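Side-chain contact in dermonecrotic toxin (Pasteurella multocida, PDB 2EBF), which induces bone resorption, acts as a potent mitogen and is associated with severe progressive atrophic rhinitis in pigs: residues G240-S245 with G249-C254. Numbering follows the deposited sequence.
Sequences GLLRES and GMLSKC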
loop_
_atom_site.group_PDB
_atom_site.type_symbol
_atom_site.label_atom_id
_atom_site.label_comp_id
_atom_site.label_asym_id
_atom_site.label_seq_id
_atom_site.Cartn_x
_atom_site.Cartn_y
_atom_site.Cartn_z
ATOM N N GLY A 240 5.465 -41.010 -7.856
ATOM C CA GLY A 240 5.868 -41.195 -9.244
ATOM C C GLY A 240 5.828 -39.904 -10.033
ATOM O O GLY A 240 6.785 -39.572 -10.734
ATOM N N LEU A 241 4.722 -39.169 -9.902
ATOM C CA LEU A 241 4.534 -37.889 -10.592
ATOM C C LEU A 241 5.655 -36.900 -10.285
ATOM O O LEU A 241 6.160 -36.231 -11.183
ATOM C CB LEU A 241 3.179 -37.278 -10.237
ATOM C CG LEU A 241 1.929 -38.089 -10.583
ATOM C CD1 LEU A 241 0.782 -37.681 -9.691
ATOM C CD2 LEU A 241 1.545 -37.931 -12.039
ATOM N N LEU A 242 6.050 -36.833 -9.017
ATOM C CA LEU A 242 7.127 -35.946 -8.584
ATOM C C LEU A 242 8.512 -36.388 -9.070
ATOM O O LEU A 242 9.229 -35.606 -9.693
ATOM C CB LEU A 242 7.121 -35.785 -7.060
ATOM C CG LEU A 242 5.862 -35.220 -6.390
ATOM C CD1 LEU A 242 6.165 -34.906 -4.937
ATOM C CD2 LEU A 242 5.331 -33.981 -7.114
ATOM N N ARG A 243 8.879 -37.637 -8.786
ATOM C CA ARG A 243 10.172 -38.191 -9.204
ATOM C C ARG A 243 10.398 -38.031 -10.710
ATOM O O ARG A 243 11.493 -37.659 -11.150
ATOM C CB ARG A 243 10.278 -39.663 -8.789
ATOM C CG ARG A 243 11.609 -40.335 -9.116
ATOM C CD ARG A 243 11.924 -41.495 -8.170
ATOM N NE ARG A 243 10.847 -42.485 -8.085
ATOM C CZ ARG A 243 10.059 -42.659 -7.023
ATOM N NH1 ARG A 243 10.216 -41.915 -5.932
ATOM N NH2 ARG A 243 9.109 -43.587 -7.050
ATOM N N GLU A 244 9.353 -38.296 -11.489
ATOM C CA GLU A 244 9.429 -38.174 -12.937
ATOM C C GLU A 244 9.507 -36.717 -13.372
ATOM O O GLU A 244 10.150 -36.397 -14.374
ATOM C CB GLU A 244 8.263 -38.898 -13.613
ATOM C CG GLU A 244 8.320 -40.419 -13.440
ATOM C CD GLU A 244 7.977 -41.191 -14.704
ATOM O OE1 GLU A 244 8.091 -40.623 -15.816
ATOM O OE2 GLU A 244 7.613 -42.381 -14.581
ATOM N N SER A 245 8.857 -35.839 -12.614
ATOM C CA SER A 245 8.957 -34.405 -12.838
ATOM C C SER A 245 10.390 -33.925 -12.622
ATOM O O SER A 245 11.023 -33.419 -13.550
ATOM C CB SER A 245 7.988 -33.657 -11.928
ATOM O OG SER A 245 6.650 -33.964 -12.264
ATOM N N GLY A 249 11.917 -31.869 -15.597
ATOM C CA GLY A 249 11.964 -30.412 -15.484
ATOM C C GLY A 249 10.952 -29.809 -14.527
ATOM O O GLY A 249 11.323 -29.039 -13.635
ATOM N N MET A 250 9.679 -30.162 -14.711
ATOM C CA MET A 250 8.567 -29.575 -13.951
ATOM C C MET A 250 8.509 -30.042 -12.483
ATOM O O MET A 250 9.198 -30.990 -12.096
ATOM C CB MET A 250 7.232 -29.866 -14.655
ATOM C CG MET A 250 7.186 -29.468 -16.134
ATOM S SD MET A 250 6.735 -27.738 -16.408
ATOM C CE MET A 250 4.953 -27.868 -16.596
ATOM N N LEU A 251 7.693 -29.349 -11.680
ATOM C CA LEU A 251 7.441 -29.675 -10.260
ATOM C C LEU A 251 8.693 -30.008 -9.437
ATOM O O LEU A 251 8.661 -30.872 -8.560
ATOM C CB LEU A 251 6.401 -30.798 -10.129
ATOM C CG LEU A 251 5.061 -30.675 -10.862
ATOM C CD1 LEU A 251 4.261 -31.961 -10.692
ATOM C CD2 LEU A 251 4.259 -29.469 -10.385
ATOM N N SER A 252 9.782 -29.302 -9.722
ATOM C CA SER A 252 11.060 -29.521 -9.048
ATOM C C SER A 252 11.046 -29.130 -7.572
ATOM O O SER A 252 11.836 -29.650 -6.785
ATOM C CB SER A 252 12.191 -28.795 -9.788
ATOM O OG SER A 252 11.756 -27.562 -10.345
ATOM N N LYS A 253 10.148 -28.216 -7.203
ATOM C CA LYS A 253 10.030 -27.737 -5.822
ATOM C C LYS A 253 8.830 -28.379 -5.115
ATOM O O LYS A 253 8.039 -27.706 -4.453
ATOM C CB LYS A 253 9.949 -26.204 -5.775
ATOM C CG LYS A 253 11.123 -25.487 -6.428
ATOM C CD LYS A 253 10.831 -24.003 -6.608
ATOM C CE LYS A 253 11.812 -23.355 -7.584
ATOM N NZ LYS A 253 11.424 -21.952 -7.906
ATOM N N CYS A 254 8.701 -29.689 -5.280
ATOM C CA CYS A 254 7.701 -30.473 -4.573
ATOM C C CYS A 254 8.386 -31.700 -4.002
ATOM O O CYS A 254 9.092 -32.413 -4.720
ATOM C CB CYS A 254 6.578 -30.904 -5.512
ATOM S SG CYS A 254 5.668 -29.561 -6.265
#
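Ser245 and Leu251 meet side by side where helix 234-248 gives way to the chain leading into strand 254-257. The Leu251 methyl CD1 lies 3.5 Å from Ser245 OG, and Leu251 CB is 3.7 Å from Ser245 CB. The backbones run close here, with Ser245 CA 5.0 Å from Met250 CA. One helical turn away, Leu242 reaches across with its branch end: CD2 packs on Cys254 CB at 3.7 Å and, more loosely, on Leu251 CD1 at 4.2 Å. The backbone link is a helical i to i+4 bond, Gly249 N to Ser245 O (2.7 Å), which closes the C-terminal end of the helix; Gly249 itself leaves helical geometry with a nearly extended phi of 174°. The chain thus turns back alongside the C-terminal part of helix 234-248, reaching as far as Leu242, in the C2 region of the toxin's C-terminal fragment. Residues 251-254 then form a beta turn with a weak bond from Cys254 N to Leu251 O. With chi1 at -65°, Ser245 OG sits beside its own backbone N and folds back to donate to Leu241 O (2.6 Å), a bond that holds the hydroxyl's rotation. Ser245 N approaches that same oxygen from the opposite face of the carbonyl plane. Farther out, Phe292 of helix 288-300 touches both Leu242 and Leu251, strand 260-263 supplies Leu261 to Leu242 and Ile263 to Cys254, and His265 NE2 accepts from Lys253 N.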